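Local coordinates for protein nicotinate-nucleotide--dimethylbenzimidazole phosphoribosyltransferase (Thermus thermophilus HB8, PDB 1WX1) that probably catalyses formation of alpha-ribazole 5'-phosphate from nicotinate mononucleotide and 5,6-dimethylbenzimidazole, a step of cobalamin biosynthesis, at residues L99-V104 / L140-E145; R116-G121 / G226-V231. All blocks are in the same frame, centred on the assembly; numbering follows the deposited sequence.

Contact 1 of 2, residues L99-V104 / L140-E145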
# COMPACT_ATOMS: atom_id res chain seq x y z
N LEU A 99 19.45 -2.41 16.44
CA LEU A 99 20.89 -2.61 16.48
C LEU A 99 21.59 -1.30 16.78
O LEU A 99 21.45 -0.32 16.05
CB LEU A 99 21.38 -3.15 15.13
CG LEU A 99 22.89 -3.13 14.86
CD1 LEU A 99 23.58 -4.14 15.78
CD2 LEU A 99 23.16 -3.48 13.40
N ASP A 100 22.33 -1.27 17.89
CA ASP A 100 23.08 -0.07 18.25
C ASP A 100 24.51 -0.27 17.76
O ASP A 100 25.23 -1.12 18.28
CB ASP A 100 23.10 0.14 19.77
CG ASP A 100 24.10 1.23 20.20
OD1 ASP A 100 24.47 1.27 21.39
OD2 ASP A 100 24.51 2.05 19.35
N VAL A 101 24.91 0.49 16.75
CA VAL A 101 26.28 0.40 16.25
C VAL A 101 27.03 1.70 16.55
O VAL A 101 28.21 1.81 16.26
CB VAL A 101 26.37 0.14 14.72
CG1 VAL A 101 26.12 -1.33 14.43
CG2 VAL A 101 25.39 1.03 13.97
N GLY A 102 26.35 2.68 17.14
CA GLY A 102 27.03 3.93 17.43
C GLY A 102 26.25 5.05 18.09
O GLY A 102 26.50 6.23 17.83
N VAL A 103 25.30 4.71 18.95
CA VAL A 103 24.51 5.71 19.64
C VAL A 103 25.32 6.28 20.81
O VAL A 103 26.07 5.56 21.46
CB VAL A 103 23.20 5.10 20.19
CG1 VAL A 103 22.50 6.11 21.08
CG2 VAL A 103 22.28 4.69 19.02
N VAL A 104 25.19 7.58 21.07
CA VAL A 104 25.89 8.18 22.20
C VAL A 104 25.11 7.81 23.46
O VAL A 104 23.89 7.96 23.51
CB VAL A 104 25.95 9.73 22.09
CG1 VAL A 104 26.45 10.33 23.40
CG2 VAL A 104 26.88 10.13 20.96
N LEU A 140 29.55 -2.95 9.65
CA LEU A 140 29.02 -3.80 8.59
C LEU A 140 28.71 -5.19 9.14
O LEU A 140 27.64 -5.75 8.88
CB LEU A 140 30.04 -3.93 7.46
CG LEU A 140 29.61 -4.76 6.25
CD1 LEU A 140 28.80 -3.89 5.31
CD2 LEU A 140 30.85 -5.27 5.52
N LEU A 141 29.66 -5.75 9.90
CA LEU A 141 29.51 -7.07 10.49
C LEU A 141 28.39 -7.12 11.53
O LEU A 141 27.72 -8.14 11.66
CB LEU A 141 30.82 -7.52 11.14
CG LEU A 141 32.00 -7.67 10.16
CD1 LEU A 141 33.27 -7.98 10.93
CD2 LEU A 141 31.68 -8.77 9.15
N ALA A 142 28.21 -6.03 12.27
CA ALA A 142 27.14 -5.97 13.27
C ALA A 142 25.81 -6.05 12.53
O ALA A 142 24.84 -6.63 13.03
CB ALA A 142 27.23 -4.65 14.07
N GLY A 143 25.76 -5.45 11.34
CA GLY A 143 24.55 -5.49 10.53
C GLY A 143 24.26 -6.91 10.08
O GLY A 143 23.12 -7.36 10.13
N ARG A 144 25.29 -7.62 9.63
CA ARG A 144 25.11 -9.01 9.21
C ARG A 144 24.59 -9.85 10.38
O ARG A 144 23.68 -10.66 10.22
CB ARG A 144 26.44 -9.62 8.74
CG ARG A 144 26.89 -9.23 7.34
CD ARG A 144 28.24 -9.88 7.05
NE ARG A 144 28.65 -9.77 5.65
CZ ARG A 144 28.14 -10.49 4.66
NH1 ARG A 144 27.19 -11.39 4.90
NH2 ARG A 144 28.60 -10.33 3.43
N GLU A 145 25.19 -9.65 11.55
CA GLU A 145 24.81 -10.39 12.75
C GLU A 145 23.33 -10.21 13.10
O GLU A 145 22.63 -11.19 13.39
CB GLU A 145 25.66 -9.96 13.95
CG GLU A 145 25.55 -10.91 15.15
CD GLU A 145 26.28 -10.40 16.38
OE1 GLU A 145 27.18 -9.54 16.24
OE2 GLU A 145 25.97 -10.87 17.50

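Contact 2 of 2, residues R116-G121 / G226-V231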
# COMPACT_ATOMS: atom_id res chain seq x y z
N ARG A 116 26.09 -3.43 19.78
CA ARG A 116 27.37 -3.56 19.09
C ARG A 116 27.96 -2.19 18.79
O ARG A 116 28.46 -1.93 17.69
CB ARG A 116 27.17 -4.33 17.78
CG ARG A 116 26.64 -5.74 17.97
CD ARG A 116 27.72 -6.68 18.48
NE ARG A 116 27.23 -8.05 18.66
CZ ARG A 116 26.44 -8.45 19.66
NH1 ARG A 116 26.03 -7.59 20.59
NH2 ARG A 116 26.05 -9.71 19.73
N LYS A 117 27.89 -1.30 19.78
CA LYS A 117 28.39 0.06 19.62
C LYS A 117 29.86 0.06 19.18
O LYS A 117 30.72 -0.45 19.89
CB LYS A 117 28.24 0.82 20.94
CG LYS A 117 28.28 2.33 20.80
CD LYS A 117 28.35 3.04 22.16
CE LYS A 117 27.17 2.70 23.07
NZ LYS A 117 25.86 3.22 22.57
N VAL A 118 30.11 0.61 18.00
CA VAL A 118 31.46 0.68 17.45
C VAL A 118 32.21 1.86 18.08
O VAL A 118 33.39 1.75 18.45
CB VAL A 118 31.41 0.87 15.91
CG1 VAL A 118 32.81 1.09 15.35
CG2 VAL A 118 30.76 -0.36 15.27
N ARG A 119 31.50 2.97 18.21
CA ARG A 119 32.04 4.18 18.82
C ARG A 119 30.83 5.06 19.12
O ARG A 119 29.75 4.85 18.57
CB ARG A 119 33.00 4.90 17.87
CG ARG A 119 32.46 5.09 16.46
CD ARG A 119 33.49 5.81 15.58
NE ARG A 119 33.64 7.21 15.96
CZ ARG A 119 34.66 7.99 15.58
NH1 ARG A 119 35.63 7.50 14.82
NH2 ARG A 119 34.70 9.26 15.96
N PRO A 120 30.99 6.06 20.01
CA PRO A 120 29.88 6.95 20.36
C PRO A 120 29.63 7.98 19.25
O PRO A 120 29.99 9.14 19.38
CB PRO A 120 30.36 7.59 21.66
CG PRO A 120 31.84 7.71 21.43
CD PRO A 120 32.19 6.35 20.83
N GLY A 121 29.01 7.52 18.17
CA GLY A 121 28.73 8.41 17.06
C GLY A 121 29.97 8.63 16.20
O GLY A 121 31.09 8.38 16.63
N GLY A 226 30.27 8.55 5.33
CA GLY A 226 28.97 8.07 5.78
C GLY A 226 28.69 8.05 7.27
O GLY A 226 29.21 8.87 8.03
N GLY A 227 27.83 7.11 7.66
CA GLY A 227 27.45 6.94 9.05
C GLY A 227 27.54 5.47 9.42
O GLY A 227 27.47 4.59 8.56
N LEU A 228 27.70 5.19 10.71
CA LEU A 228 27.82 3.82 11.19
C LEU A 228 26.60 2.96 10.90
O LEU A 228 26.74 1.81 10.48
CB LEU A 228 28.10 3.82 12.69
CG LEU A 228 29.48 4.37 13.05
CD1 LEU A 228 29.47 4.92 14.47
CD2 LEU A 228 30.54 3.27 12.90
N GLU A 229 25.40 3.50 11.12
CA GLU A 229 24.19 2.73 10.89
C GLU A 229 23.95 2.53 9.39
O GLU A 229 23.31 1.57 8.99
CB GLU A 229 22.97 3.42 11.54
CG GLU A 229 22.34 4.55 10.74
CD GLU A 229 23.00 5.89 10.97
OE1 GLU A 229 24.24 5.92 11.11
OE2 GLU A 229 22.28 6.91 10.99
N LEU A 230 24.49 3.42 8.57
CA LEU A 230 24.33 3.28 7.12
C LEU A 230 25.15 2.08 6.65
O LEU A 230 24.73 1.31 5.78
CB LEU A 230 24.77 4.55 6.39
CG LEU A 230 24.08 5.86 6.79
CD1 LEU A 230 24.51 6.98 5.84
CD2 LEU A 230 22.56 5.70 6.74
N VAL A 231 26.34 1.92 7.22
CA VAL A 231 27.22 0.81 6.89
C VAL A 231 26.60 -0.48 7.45
O VAL A 231 26.66 -1.53 6.81
CB VAL A 231 28.62 1.02 7.48
CG1 VAL A 231 29.50 -0.20 7.21
CG2 VAL A 231 29.25 2.27 6.87

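Contact 1 of 2, residues L99-V104 / L140-E145
Leu99 of strand 94-100 in the parallel sheet, and Val101 at the corner just after it, touch Ala142 and Gly143 of the helix lying over the sheet, 133-152. Leu99 does so with both methyls. Its CG is anti to the backbone N (chi1 167°), which sends the branch off toward the helix. There Leu99 CD2 rests against helix backbone, 3.6 Å from Ala142 O. The same Leu99 CD2 lies 3.8 Å from Gly143 CA. The other methyl, Leu99 CD1, comes within 4.1 Å of Ala142 CB. Val101 adds a second touch: Val101 CG1 meets Ala142 CB at 3.5 Å, so Ala142 CB touches both a leucine and a valine branch.

The helix belongs to a beta-alpha-beta crossover. It leads from edge strand 113-115 to strand 157-163, and on the way passes over 94-100, as in a Rossmann-like sheet. Leu99 is also covered by Ala232 of helix 228-242 and by Leu114 of the neighbouring strand, which leaves it buried.

Asp100 points the other way and shapes the turn that follows. Asp100 OD2 takes a nearly straight bond from Val103 N, 2.8 Å long with an N-H...O angle of 170°, arriving on the syn side and 19° out of the carboxylate plane. This is an Asx motif. Gly102 N adds a weak bond to the same OD2, and OD1 forms a salt bridge with Lys117. Arg144, turned away from the strand, forms salt bridges with Glu239 and Glu242 of helix 228-242.

Contact 2 of 2, residues R116-G121 / G226-V231
Apolar contact comes first here: Leu228, in the first turn of helix 228-242, pushes its two methyls against the loop that follows strand 113-115. Leu228 CD2 rests on the branch of Val118, 3.9 Å from Val118 CB. Val118 CG1 is only slightly farther from Leu228 CD2, at 4.0 Å. The other methyl, Leu228 CD1, meets the aliphatic part of Arg119, 3.6 Å from Arg119 CG, with the two side chains crossing at about a right angle. Leu228 CD1 also lies 4.1 Å from Gly121 C.

No polar bond crosses from one segment to the other. Arg119 bends at chi3, and Arg119 NE turns back to Gly121 O at 2.9 Å, tilted 23° from the carbonyl plane; NH1 makes a salt bridge with Glu135 of helix 133-152. Gly121 N bonds to Arg119 O, closing an inverse gamma turn about Pro120. Across the contact, Gly227 is the N-cap residue of the helix, and its O accepts from Val231 N.

With an alanine at Arg119, Leu228 CD1 would probably lose the methylene packed against it, Gly121 O its NE donor and Glu135 its charged mate.

With no hydrogen bond between the segments, the helix start and the loop meet by van der Waals packing, while the arginine head group ties the loop to itself and to helix 133-152.

In the fold
The centres of contacts 1 and 2 are only 6 Å apart, and their segments alternate along the chain. The loop after strand 113-115 runs beside both, with Arg116 touching Leu99 and Ala142. Two polar bonds join them directly: Arg116 NH2 to Glu145 OE2, a 2.5 Å salt bridge, and Lys117 NZ to Val103 O, a probable hydrogen bond of 2.6 Å. The two helices also pack, with Leu140 CD1 3.5 Å from Val231 O, and Leu228 reaches Val101 as well. Neither contact includes the predicted proton acceptor Glu304, and both lie away from it. A bound sodium ion is about 12 Å from the side chain of Arg119.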